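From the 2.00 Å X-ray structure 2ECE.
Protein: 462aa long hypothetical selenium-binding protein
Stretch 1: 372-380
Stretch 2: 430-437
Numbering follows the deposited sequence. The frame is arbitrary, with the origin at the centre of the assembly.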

ATOM      1  N   ASP A 372      -0.482  23.591  -4.969  1.00 30.75           N
ATOM      2  CA  ASP A 372      -1.407  23.252  -6.039  1.00 31.63           C
ATOM      3  C   ASP A 372      -0.612  22.583  -7.147  1.00 30.90           C
ATOM      4  O   ASP A 372       0.616  22.638  -7.158  1.00 30.93           O
ATOM      5  CB  ASP A 372      -2.103  24.500  -6.587  1.00 33.70           C
ATOM      6  CG  ASP A 372      -3.119  25.073  -5.620  1.00 35.46           C
ATOM      7  OD1 ASP A 372      -3.611  24.321  -4.750  1.00 36.60           O
ATOM      8  OD2 ASP A 372      -3.443  26.270  -5.745  1.00 38.37           O
ATOM      9  N   HIS A 373      -1.312  21.948  -8.077  1.00 31.45           N
ATOM     10  CA  HIS A 373      -0.663  21.266  -9.191  1.00 31.84           C
ATOM     11  C   HIS A 373      -0.127  22.303 -10.178  1.00 33.13           C
ATOM     12  O   HIS A 373      -0.752  23.343 -10.394  1.00 32.62           O
ATOM     13  CB  HIS A 373      -1.677  20.345  -9.878  1.00 30.25           C
ATOM     14  CG  HIS A 373      -1.065  19.342 -10.806  1.00 31.98           C
ATOM     15  ND1 HIS A 373      -0.781  19.620 -12.126  1.00 32.24           N
ATOM     16  CD2 HIS A 373      -0.687  18.058 -10.603  1.00 31.84           C
ATOM     17  CE1 HIS A 373      -0.259  18.549 -12.696  1.00 32.12           C
ATOM     18  NE2 HIS A 373      -0.190  17.587 -11.794  1.00 31.82           N
ATOM     19  N   PRO A 374       1.047  22.044 -10.778  1.00 33.33           N
ATOM     20  CA  PRO A 374       1.632  22.982 -11.741  1.00 33.96           C
ATOM     21  C   PRO A 374       0.698  23.356 -12.895  1.00 33.92           C
ATOM     22  O   PRO A 374       0.840  24.422 -13.493  1.00 34.29           O
ATOM     23  CB  PRO A 374       2.900  22.258 -12.214  1.00 34.24           C
ATOM     24  CG  PRO A 374       2.630  20.809 -11.894  1.00 35.30           C
ATOM     25  CD  PRO A 374       1.943  20.896 -10.564  1.00 32.95           C
ATOM     26  N   ALA A 375      -0.255  22.480 -13.203  1.00 34.14           N
ATOM     27  CA  ALA A 375      -1.211  22.736 -14.278  1.00 33.43           C
ATOM     28  C   ALA A 375      -2.330  23.669 -13.805  1.00 33.71           C
ATOM     29  O   ALA A 375      -3.103  24.184 -14.614  1.00 35.21           O
ATOM     30  CB  ALA A 375      -1.801  21.425 -14.769  1.00 33.66           C
ATOM     31  N   GLY A 376      -2.415  23.876 -12.494  1.00 32.99           N
ATOM     32  CA  GLY A 376      -3.434  24.755 -11.946  1.00 31.35           C
ATOM     33  C   GLY A 376      -4.427  24.114 -10.987  1.00 31.84           C
ATOM     34  O   GLY A 376      -5.042  24.811 -10.173  1.00 29.15           O
ATOM     35  N   HIS A 377      -4.585  22.793 -11.068  1.00 30.00           N
ATOM     36  CA  HIS A 377      -5.532  22.076 -10.215  1.00 28.75           C
ATOM     37  C   HIS A 377      -5.317  22.262  -8.717  1.00 28.69           C
ATOM     38  O   HIS A 377      -4.189  22.185  -8.224  1.00 29.10           O
ATOM     39  CB  HIS A 377      -5.494  20.576 -10.520  1.00 28.90           C
ATOM     40  CG  HIS A 377      -5.587  20.250 -11.979  1.00 30.21           C
ATOM     41  ND1 HIS A 377      -4.501  19.840 -12.724  1.00 29.00           N
ATOM     42  CD2 HIS A 377      -6.639  20.278 -12.831  1.00 28.33           C
ATOM     43  CE1 HIS A 377      -4.880  19.628 -13.970  1.00 27.98           C
ATOM     44  NE2 HIS A 377      -6.172  19.888 -14.063  1.00 30.23           N
ATOM     45  N   LYS A 378      -6.408  22.503  -7.993  1.00 28.14           N
ATOM     46  CA  LYS A 378      -6.341  22.651  -6.545  1.00 28.89           C
ATOM     47  C   LYS A 378      -6.247  21.232  -5.993  1.00 27.92           C
ATOM     48  O   LYS A 378      -7.070  20.372  -6.318  1.00 27.55           O
ATOM     49  CB  LYS A 378      -7.599  23.345  -6.014  1.00 30.44           C
ATOM     50  CG  LYS A 378      -7.749  24.790  -6.476  1.00 33.58           C
ATOM     51  CD  LYS A 378      -6.612  25.662  -5.955  1.00 36.30           C
ATOM     52  CE  LYS A 378      -6.658  27.065  -6.557  1.00 37.38           C
ATOM     53  NZ  LYS A 378      -5.579  27.933  -6.003  1.00 38.59           N
ATOM     54  N   LEU A 379      -5.240  20.984  -5.167  1.00 27.29           N
ATOM     55  CA  LEU A 379      -5.035  19.653  -4.604  1.00 26.50           C
ATOM     56  C   LEU A 379      -5.377  19.551  -3.124  1.00 26.62           C
ATOM     57  O   LEU A 379      -4.670  20.108  -2.282  1.00 25.49           O
ATOM     58  CB  LEU A 379      -3.577  19.228  -4.792  1.00 24.55           C
ATOM     59  CG  LEU A 379      -2.977  19.307  -6.200  1.00 23.53           C
ATOM     60  CD1 LEU A 379      -1.501  18.901  -6.143  1.00 20.83           C
ATOM     61  CD2 LEU A 379      -3.758  18.398  -7.152  1.00 22.07           C
ATOM     62  N   THR A 380      -6.453  18.835  -2.803  1.00 25.12           N
ATOM     63  CA  THR A 380      -6.831  18.642  -1.413  1.00 24.47           C
ATOM     64  C   THR A 380      -6.010  17.463  -0.888  1.00 25.61           C
ATOM     65  O   THR A 380      -5.482  16.669  -1.675  1.00 24.85           O
ATOM     66  CB  THR A 380      -8.333  18.316  -1.267  1.00 25.37           C
ATOM     67  OG1 THR A 380      -8.656  17.152  -2.037  1.00 23.97           O
ATOM     68  CG2 THR A 380      -9.179  19.486  -1.741  1.00 23.51           C
ATOM     69  N   GLU A 430      10.171  14.924 -11.011  1.00 30.85           N
ATOM     70  CA  GLU A 430       9.394  16.054 -11.523  1.00 32.31           C
ATOM     71  C   GLU A 430       7.916  15.689 -11.622  1.00 31.73           C
ATOM     72  O   GLU A 430       7.569  14.526 -11.832  1.00 31.56           O
ATOM     73  CB  GLU A 430       9.873  16.459 -12.924  1.00 34.28           C
ATOM     74  CG  GLU A 430      11.294  17.010 -13.019  1.00 37.48           C
ATOM     75  CD  GLU A 430      11.466  18.336 -12.301  1.00 38.97           C
ATOM     76  OE1 GLU A 430      10.505  19.139 -12.284  1.00 37.30           O
ATOM     77  OE2 GLU A 430      12.571  18.580 -11.768  1.00 41.15           O
ATOM     78  N   ILE A 431       7.050  16.686 -11.480  1.00 30.21           N
ATOM     79  CA  ILE A 431       5.613  16.467 -11.591  1.00 29.64           C
ATOM     80  C   ILE A 431       5.252  16.558 -13.068  1.00 29.93           C
ATOM     81  O   ILE A 431       5.618  17.523 -13.736  1.00 30.35           O
ATOM     82  CB  ILE A 431       4.806  17.559 -10.851  1.00 28.51           C
ATOM     83  CG1 ILE A 431       5.176  17.585  -9.369  1.00 26.36           C
ATOM     84  CG2 ILE A 431       3.323  17.304 -11.010  1.00 28.96           C
ATOM     85  CD1 ILE A 431       4.653  18.817  -8.642  1.00 23.45           C
ATOM     86  N   ASP A 432       4.554  15.562 -13.592  1.00 30.40           N
ATOM     87  CA  ASP A 432       4.160  15.630 -14.989  1.00 31.01           C
ATOM     88  C   ASP A 432       3.048  16.672 -15.029  1.00 32.06           C
ATOM     89  O   ASP A 432       2.055  16.547 -14.317  1.00 31.08           O
ATOM     90  CB  ASP A 432       3.621  14.291 -15.482  1.00 32.11           C
ATOM     91  CG  ASP A 432       3.455  14.257 -16.986  1.00 34.11           C
ATOM     92  OD1 ASP A 432       4.462  14.025 -17.683  1.00 37.07           O
ATOM     93  OD2 ASP A 432       2.329  14.479 -17.475  1.00 34.08           O
ATOM     94  N   LYS A 433       3.223  17.698 -15.852  1.00 33.07           N
ATOM     95  CA  LYS A 433       2.240  18.770 -15.963  1.00 34.42           C
ATOM     96  C   LYS A 433       0.965  18.350 -16.693  1.00 33.20           C
ATOM     97  O   LYS A 433      -0.139  18.700 -16.278  1.00 33.20           O
ATOM     98  CB  LYS A 433       2.865  19.972 -16.686  1.00 36.34           C
ATOM     99  CG  LYS A 433       1.936  21.170 -16.831  1.00 40.36           C
ATOM    100  CD  LYS A 433       2.420  22.103 -17.936  1.00 44.89           C
ATOM    101  CE  LYS A 433       1.481  23.289 -18.123  1.00 46.03           C
ATOM    102  NZ  LYS A 433       0.083  22.864 -18.442  1.00 47.13           N
ATOM    103  N   GLU A 434       1.123  17.586 -17.768  1.00 33.44           N
ATOM    104  CA  GLU A 434      -0.005  17.151 -18.585  1.00 33.85           C
ATOM    105  C   GLU A 434      -0.968  16.139 -17.962  1.00 32.47           C
ATOM    106  O   GLU A 434      -2.187  16.270 -18.106  1.00 32.99           O
ATOM    107  CB  GLU A 434       0.510  16.593 -19.915  1.00 38.54           C
ATOM    108  CG  GLU A 434       1.673  17.385 -20.509  1.00 44.41           C
ATOM    109  CD  GLU A 434       3.020  16.962 -19.940  1.00 47.95           C
ATOM    110  OE1 GLU A 434       3.491  15.850 -20.277  1.00 50.55           O
ATOM    111  OE2 GLU A 434       3.609  17.736 -19.152  1.00 50.08           O
ATOM    112  N   PHE A 435      -0.433  15.135 -17.271  1.00 30.72           N
ATOM    113  CA  PHE A 435      -1.269  14.096 -16.668  1.00 27.78           C
ATOM    114  C   PHE A 435      -1.992  14.497 -15.383  1.00 26.13           C
ATOM    115  O   PHE A 435      -1.400  15.091 -14.483  1.00 24.74           O
ATOM    116  CB  PHE A 435      -0.425  12.838 -16.400  1.00 27.79           C
ATOM    117  CG  PHE A 435      -1.230  11.656 -15.939  1.00 27.25           C
ATOM    118  CD1 PHE A 435      -1.571  11.504 -14.596  1.00 27.40           C
ATOM    119  CD2 PHE A 435      -1.680  10.711 -16.857  1.00 26.12           C
ATOM    120  CE1 PHE A 435      -2.356  10.420 -14.173  1.00 27.58           C
ATOM    121  CE2 PHE A 435      -2.466   9.628 -16.448  1.00 28.32           C
ATOM    122  CZ  PHE A 435      -2.803   9.483 -15.105  1.00 26.04           C
ATOM    123  N   PHE A 436      -3.277  14.162 -15.307  1.00 25.76           N
ATOM    124  CA  PHE A 436      -4.067  14.454 -14.116  1.00 24.76           C
ATOM    125  C   PHE A 436      -5.448  13.830 -14.163  1.00 24.02           C
ATOM    126  O   PHE A 436      -6.144  13.902 -15.174  1.00 23.61           O
ATOM    127  CB  PHE A 436      -4.225  15.964 -13.902  1.00 25.18           C
ATOM    128  CG  PHE A 436      -4.754  16.326 -12.535  1.00 23.38           C
ATOM    129  CD1 PHE A 436      -6.090  16.675 -12.345  1.00 24.02           C
ATOM    130  CD2 PHE A 436      -3.915  16.283 -11.434  1.00 22.95           C
ATOM    131  CE1 PHE A 436      -6.573  16.973 -11.072  1.00 23.68           C
ATOM    132  CE2 PHE A 436      -4.385  16.576 -10.158  1.00 23.39           C
ATOM    133  CZ  PHE A 436      -5.714  16.923  -9.974  1.00 24.28           C
ATOM    134  N   VAL A 437      -5.827  13.201 -13.058  1.00 23.05           N
ATOM    135  CA  VAL A 437      -7.141  12.610 -12.939  1.00 23.41           C
ATOM    136  C   VAL A 437      -7.751  13.206 -11.683  1.00 23.83           C
ATOM    137  O   VAL A 437      -7.136  13.198 -10.609  1.00 23.76           O
ATOM    138  CB  VAL A 437      -7.084  11.076 -12.781  1.00 24.64           C
ATOM    139  CG1 VAL A 437      -8.496  10.511 -12.736  1.00 20.74           C
ATOM    140  CG2 VAL A 437      -6.300  10.464 -13.929  1.00 23.74           C
TER
HETATM  141  O   HOH W   1       0.364  14.883 -12.828  1.00 20.44           O

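No direct hydrogen bond joins these two stretches; the polar link is a single water, and beside it one phenylalanine meets two histidines in two different ways. Phe436 lies nearly parallel to His377, the planes 5° apart and the centroids of the two rings 3.9 Å apart, in an offset stack whose closest atoms are His377 ND1 and Phe436 CG at 3.5 Å. His377 CB also sits over the Phe436 face, 4.0 Å from the ring centroid, as a CH-pi contact. Toward His373 the same phenylalanine turns its edge: the planes are inclined at 62°, and Phe436 CD2 lies over the His373 face, 3.8 Å from His373 CD2. Leu379 adds an apolar contact, its CD2 3.6 Å from Phe436 CE2.

The His373 ring is also held from within its own stretch. A type I turn from His373 to Gly376 closes with Gly376 N donating to His373 O at 2.7 Å, and inside it Ala375 N donates to His373 ND1 at 3.1 Å. On the other ring nitrogen, His373 NE2 lies 2.9 Å from the water O. The water O lies 2.8 Å from Asp432 O and a short 2.4 Å from Phe435 O, both acceptors. The water thus ties the histidine to backbone carbonyls at the corner of stretch 2, where Phe435 N donates to Asp432 OD2 at 2.8 Å.

Beside the ring, Pro374 CG packs on Ile431 CG2 at 3.7 Å, and Ala375 CB approaches Lys433 O at 3.5 Å. The pattern is economical: a histidine braced within its own stretch, with aromatic and apolar packing and one water across the gap.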